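Long-range contacts in NalD (Pseudomonas aeruginosa PAO1, PDB 5DAJ), which represses the MexAB-OprM multidrug efflux pump as a secondary, TetR-family repressor, and binds novobiocin, which induces expression of the pump: residues A[96-100]-A[184-190]; A[165-170]-A[193-198]. All coordinates share one frame; numbering follows the deposited sequence.

Contact 1: A[96-100]-A[184-190]; sequences VQSLL and FDPDTDA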
loop_
_atom_site.group_PDB
_atom_site.type_symbol
_atom_site.label_atom_id
_atom_site.label_comp_id
_atom_site.label_asym_id
_atom_site.label_seq_id
_atom_site.Cartn_x
_atom_site.Cartn_y
_atom_site.Cartn_z
ATOM N N VAL A 96 4.328 10.438 9.077
ATOM C CA VAL A 96 4.577 10.812 7.681
ATOM C C VAL A 96 5.917 11.540 7.564
ATOM O O VAL A 96 6.729 11.225 6.698
ATOM C CB VAL A 96 3.440 11.678 7.089
ATOM C CG1 VAL A 96 3.817 12.246 5.721
ATOM C CG2 VAL A 96 2.167 10.862 6.963
ATOM N N GLN A 97 6.139 12.503 8.450
ATOM C CA GLN A 97 7.402 13.250 8.482
ATOM C C GLN A 97 8.650 12.385 8.779
ATOM O O GLN A 97 9.736 12.692 8.301
ATOM C CB GLN A 97 7.309 14.385 9.491
ATOM C CG GLN A 97 6.395 15.508 9.037
ATOM C CD GLN A 97 6.345 16.663 10.014
ATOM O OE1 GLN A 97 6.403 16.467 11.222
ATOM N NE2 GLN A 97 6.241 17.878 9.494
ATOM N N SER A 98 8.486 11.305 9.544
ATOM C CA SER A 98 9.593 10.359 9.856
ATOM C C SER A 98 10.215 9.673 8.628
ATOM O O SER A 98 11.374 9.225 8.672
ATOM C CB SER A 98 9.140 9.273 10.831
ATOM O OG SER A 98 8.302 8.332 10.189
ATOM N N LEU A 99 9.440 9.586 7.543
ATOM C CA LEU A 99 9.929 9.064 6.251
ATOM C C LEU A 99 11.224 9.715 5.775
ATOM O O LEU A 99 12.063 9.056 5.170
ATOM C CB LEU A 99 8.875 9.249 5.157
ATOM C CG LEU A 99 7.660 8.332 5.221
ATOM C CD1 LEU A 99 6.566 8.846 4.295
ATOM C CD2 LEU A 99 8.054 6.917 4.849
ATOM N N LEU A 100 11.362 11.012 6.038
ATOM C CA LEU A 100 12.582 11.755 5.709
ATOM C C LEU A 100 13.621 11.673 6.815
ATOM O O LEU A 100 14.788 11.371 6.563
ATOM C CB LEU A 100 12.275 13.237 5.426
ATOM C CG LEU A 100 11.898 13.640 3.996
ATOM C CD1 LEU A 100 11.611 15.137 3.969
ATOM C CD2 LEU A 100 12.977 13.292 2.973
ATOM N N PHE A 184 5.623 13.870 -3.322
ATOM C CA PHE A 184 5.498 14.958 -2.367
ATOM C C PHE A 184 6.661 15.005 -1.391
ATOM O O PHE A 184 7.495 14.111 -1.350
ATOM C CB PHE A 184 4.150 14.894 -1.617
ATOM C CG PHE A 184 3.964 13.670 -0.769
ATOM C CD1 PHE A 184 4.479 13.612 0.523
ATOM C CD2 PHE A 184 3.242 12.594 -1.239
ATOM C CE1 PHE A 184 4.299 12.484 1.318
ATOM C CE2 PHE A 184 3.063 11.463 -0.455
ATOM C CZ PHE A 184 3.589 11.407 0.826
ATOM N N ASP A 185 6.695 16.090 -0.625
ATOM C CA ASP A 185 7.692 16.310 0.412
ATOM C C ASP A 185 7.086 15.989 1.783
ATOM O O ASP A 185 6.254 16.753 2.284
ATOM C CB ASP A 185 8.161 17.761 0.368
ATOM C CG ASP A 185 9.124 18.090 1.480
ATOM O OD1 ASP A 185 10.012 17.256 1.778
ATOM O OD2 ASP A 185 9.008 19.195 2.060
ATOM N N PRO A 186 7.494 14.869 2.401
ATOM C CA PRO A 186 6.976 14.500 3.724
ATOM C C PRO A 186 7.086 15.586 4.791
ATOM O O PRO A 186 6.242 15.661 5.670
ATOM C CB PRO A 186 7.837 13.297 4.114
ATOM C CG PRO A 186 8.214 12.683 2.816
ATOM C CD PRO A 186 8.417 13.845 1.888
ATOM N N ASP A 187 8.117 16.411 4.714
ATOM C CA ASP A 187 8.294 17.504 5.673
ATOM C C ASP A 187 7.176 18.549 5.553
ATOM O O ASP A 187 6.365 18.698 6.465
ATOM C CB ASP A 187 9.675 18.161 5.489
ATOM C CG ASP A 187 9.975 19.230 6.539
ATOM O OD1 ASP A 187 9.292 19.291 7.582
ATOM O OD2 ASP A 187 10.928 20.005 6.323
ATOM N N THR A 188 7.133 19.237 4.416
ATOM C CA THR A 188 6.272 20.417 4.228
ATOM C C THR A 188 4.861 20.141 3.686
ATOM O O THR A 188 3.992 21.004 3.806
ATOM C CB THR A 188 6.936 21.459 3.298
ATOM O OG1 THR A 188 7.170 20.889 2.003
ATOM C CG2 THR A 188 8.248 21.945 3.890
ATOM N N ASP A 189 4.638 18.971 3.089
ATOM C CA ASP A 189 3.307 18.603 2.553
ATOM C C ASP A 189 2.443 17.753 3.479
ATOM O O ASP A 189 1.231 17.694 3.295
ATOM C CB ASP A 189 3.430 17.862 1.224
ATOM C CG ASP A 189 4.014 18.715 0.120
ATOM O OD1 ASP A 189 3.743 19.934 0.064
ATOM O OD2 ASP A 189 4.756 18.153 -0.706
ATOM N N ALA A 190 3.050 17.099 4.464
ATOM C CA ALA A 190 2.315 16.214 5.389
ATOM C C ALA A 190 1.066 16.857 5.986
ATOM O O ALA A 190 -0.002 16.252 5.987
ATOM C CB ALA A 190 3.226 15.737 6.502
#
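The flat carboxamide of Gln97 and the backbone carbonyl of Asp187 meet in plane: Gln97 NE2 donates to Asp187 O at 3.1 Å, with the acceptor only 5° out of the amide plane and the N-H on a lone pair of the oxygen. The Asp187 carboxylate is turned 56° from that amide. The Phe184 ring receives Val96 CG1 obliquely at its CE1 and meets the ring of Trp177 from helix 159-179. Gln97 reaches its acceptor because its chain runs extended beyond CG, which itself passes 3.4 Å from Pro186 O. Beside this bond two helices of the C-terminal domain of a TetR-family repressor, 84-101 and the capped start of 186-201, meet nearly antiparallel through Val96, Leu99 and Leu100 against Pro186 and Ala190. Val96 CG1, anti to its own N (chi1 171°), lies 3.6 Å from Ala190 CB, while Leu100 lays CG across the Pro186 ring and brings CD1 beside Asp185. Proline suits the first turn of a helix, where its missing N-H costs no bond. Asp185 is the N-cap: its OD2 accepts from Thr188 N, which comes from above the carboxylate plane. The buried Asp189 carboxylate is satisfied by Asp185 N and by Arg160 of the second subunit. The chemistry thus divides into an apolar inner side and an outer polar side of Gln97 and Asp187, and negative charge at this N-terminal end would probably interact favourably with the helix dipole.

Contact 2: A[165-170]-A[193-198]; sequences ALHALI and LLEPMF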
loop_
_atom_site.group_PDB
_atom_site.type_symbol
_atom_site.label_atom_id
_atom_site.label_comp_id
_atom_site.label_asym_id
_atom_site.label_seq_id
_atom_site.Cartn_x
_atom_site.Cartn_y
_atom_site.Cartn_z
ATOM N N ALA A 165 -10.738 4.667 7.491
ATOM C CA ALA A 165 -10.468 5.718 6.510
ATOM C C ALA A 165 -9.123 6.371 6.799
ATOM O O ALA A 165 -8.287 6.510 5.900
ATOM C CB ALA A 165 -11.571 6.770 6.517
ATOM N N LEU A 166 -8.905 6.716 8.064
ATOM C CA LEU A 166 -7.659 7.366 8.483
ATOM C C LEU A 166 -6.449 6.484 8.229
ATOM O O LEU A 166 -5.483 6.918 7.625
ATOM C CB LEU A 166 -7.682 7.755 9.964
ATOM C CG LEU A 166 -6.388 8.398 10.499
ATOM C CD1 LEU A 166 -5.964 9.616 9.699
ATOM C CD2 LEU A 166 -6.553 8.781 11.953
ATOM N N HIS A 167 -6.514 5.243 8.692
ATOM C CA HIS A 167 -5.395 4.320 8.538
ATOM C C HIS A 167 -5.048 4.084 7.072
ATOM O O HIS A 167 -3.863 4.032 6.711
ATOM C CB HIS A 167 -5.643 2.968 9.201
ATOM C CG HIS A 167 -4.503 2.017 9.027
ATOM N ND1 HIS A 167 -4.480 1.059 8.040
ATOM C CD2 HIS A 167 -3.305 1.944 9.650
ATOM C CE1 HIS A 167 -3.334 0.408 8.089
ATOM N NE2 HIS A 167 -2.601 0.925 9.060
ATOM N N ALA A 168 -6.077 3.904 6.251
ATOM C CA ALA A 168 -5.892 3.718 4.815
ATOM C C ALA A 168 -5.136 4.901 4.206
ATOM O O ALA A 168 -4.210 4.702 3.425
ATOM C CB ALA A 168 -7.228 3.538 4.119
ATOM N N LEU A 169 -5.499 6.119 4.600
ATOM C CA LEU A 169 -4.795 7.314 4.121
ATOM C C LEU A 169 -3.317 7.305 4.501
ATOM O O LEU A 169 -2.458 7.519 3.647
ATOM C CB LEU A 169 -5.429 8.598 4.641
ATOM C CG LEU A 169 -4.685 9.886 4.265
ATOM C CD1 LEU A 169 -4.616 10.065 2.762
ATOM C CD2 LEU A 169 -5.353 11.081 4.905
ATOM N N ILE A 170 -3.022 7.037 5.776
ATOM C CA ILE A 170 -1.625 6.970 6.251
ATOM C C ILE A 170 -0.845 5.906 5.477
ATOM O O ILE A 170 0.257 6.159 4.993
ATOM C CB ILE A 170 -1.497 6.635 7.753
ATOM C CG1 ILE A 170 -2.301 7.600 8.621
ATOM C CG2 ILE A 170 -0.035 6.665 8.185
ATOM C CD1 ILE A 170 -2.036 9.069 8.354
ATOM N N LEU A 193 -1.664 17.148 3.297
ATOM C CA LEU A 193 -2.133 15.826 2.862
ATOM C C LEU A 193 -3.118 15.209 3.854
ATOM O O LEU A 193 -4.071 14.528 3.458
ATOM C CB LEU A 193 -0.947 14.889 2.650
ATOM C CG LEU A 193 -0.056 15.288 1.471
ATOM C CD1 LEU A 193 1.330 14.668 1.601
ATOM C CD2 LEU A 193 -0.697 14.900 0.147
ATOM N N LEU A 194 -2.870 15.454 5.137
ATOM C CA LEU A 194 -3.720 14.956 6.223
ATOM C C LEU A 194 -4.917 15.863 6.525
ATOM O O LEU A 194 -5.975 15.379 6.942
ATOM C CB LEU A 194 -2.896 14.766 7.502
ATOM C CG LEU A 194 -1.758 13.754 7.412
ATOM C CD1 LEU A 194 -0.914 13.813 8.666
ATOM C CD2 LEU A 194 -2.278 12.341 7.198
ATOM N N GLU A 195 -4.741 17.162 6.301
ATOM C CA GLU A 195 -5.775 18.165 6.587
ATOM C C GLU A 195 -7.197 17.750 6.174
ATOM O O GLU A 195 -8.090 17.703 7.031
ATOM C CB GLU A 195 -5.400 19.529 5.973
ATOM C CG GLU A 195 -6.351 20.695 6.262
ATOM C CD GLU A 195 -6.474 21.058 7.737
ATOM O OE1 GLU A 195 -5.717 20.522 8.588
ATOM O OE2 GLU A 195 -7.343 21.907 8.046
ATOM N N PRO A 196 -7.414 17.429 4.882
ATOM C CA PRO A 196 -8.789 17.155 4.446
ATOM C C PRO A 196 -9.438 15.970 5.153
ATOM O O PRO A 196 -10.620 16.023 5.471
ATOM C CB PRO A 196 -8.636 16.869 2.951
ATOM C CG PRO A 196 -7.219 16.458 2.778
ATOM C CD PRO A 196 -6.456 17.263 3.776
HETATM N N MSE A 197 -8.666 14.922 5.419
HETATM C CA MSE A 197 -9.199 13.746 6.122
HETATM C C MSE A 197 -9.741 14.164 7.462
HETATM O O MSE A 197 -10.880 13.836 7.805
HETATM C CB MSE A 197 -8.153 12.647 6.287
HETATM C CG MSE A 197 -8.625 11.440 7.108
HETATM SE SE MSE A 197 -10.240 10.604 6.325
HETATM C CE MSE A 197 -9.366 9.628 4.853
ATOM N N PHE A 198 -8.937 14.892 8.228
ATOM C CA PHE A 198 -9.366 15.348 9.561
ATOM C C PHE A 198 -10.488 16.379 9.522
ATOM O O PHE A 198 -11.391 16.338 10.364
ATOM C CB PHE A 198 -8.193 15.878 10.370
ATOM C CG PHE A 198 -7.357 14.794 10.963
ATOM C CD1 PHE A 198 -6.341 14.205 10.224
ATOM C CD2 PHE A 198 -7.615 14.324 12.243
ATOM C CE1 PHE A 198 -5.573 13.190 10.763
ATOM C CE2 PHE A 198 -6.844 13.315 12.786
ATOM C CZ PHE A 198 -5.823 12.747 12.046
#
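Helices 159-179 and 186-201 run almost antiparallel here, at 169°, with their short axes 10.7 Å apart and the CA atoms of Leu166 and Met197 7.0 Å apart. That spacing leaves room for long side chains from both helices. Leu169, with CG anti to its N (chi1 176°), sends CD2 to within 3.5 Å of Met197 CB, and the two side chains lie alongside one another, running in opposing directions. Met197, a selenomethionine in this crystal, bends at chi2 and chi3, and its flexible chain thereby brings CE 3.5 Å from Ala165 O; the small Ala165 makes room for this end. The pairing is consistent with the four-helix bundle by which TetR-family repressors dimerise through their C-terminal, ligand-binding domain: Ala165 of the second subunit touches Leu169, and Leu169 of the second subunit touches Met197. On the other flank Leu166 CD1 approaches Phe198 CE1 obliquely at 3.7 Å, with CD2 near CZ of the same ring. Phe198 also meets Tyr89 of helix 84-101 edge-to-face, so its broad ring fills the junction of three helices. Branched Ile170 and Leu194 cross at about a right angle, and Ile170 CD1 lies 3.5 Å from Leu194 CD2. Within helix 186-201, Pro196 brings no N-H to the preceding turn, and a kink falls there.

Both contacts use helix 186-201: contact 1 holds its first turn against the end of helix 84-101, whereas contact 2 sets a later part of it against helix 159-179. Their centres lie 14 Å apart and they join directly, Phe184 CD1 packing 3.5 Å from Leu193 CD1. Contact 1 is only partly buried, and its chemistry is mixed, with a side-chain-to-backbone hydrogen bond and a capped helix start beside apolar packing. Contact 2 is buried and its two segments meet chiefly through apolar side chains. The second subunit reaches contact 1 at Asp189, by a salt bridge and packing, but reaches contact 2 at seven residues, mainly by packing of hydrophobic side chains.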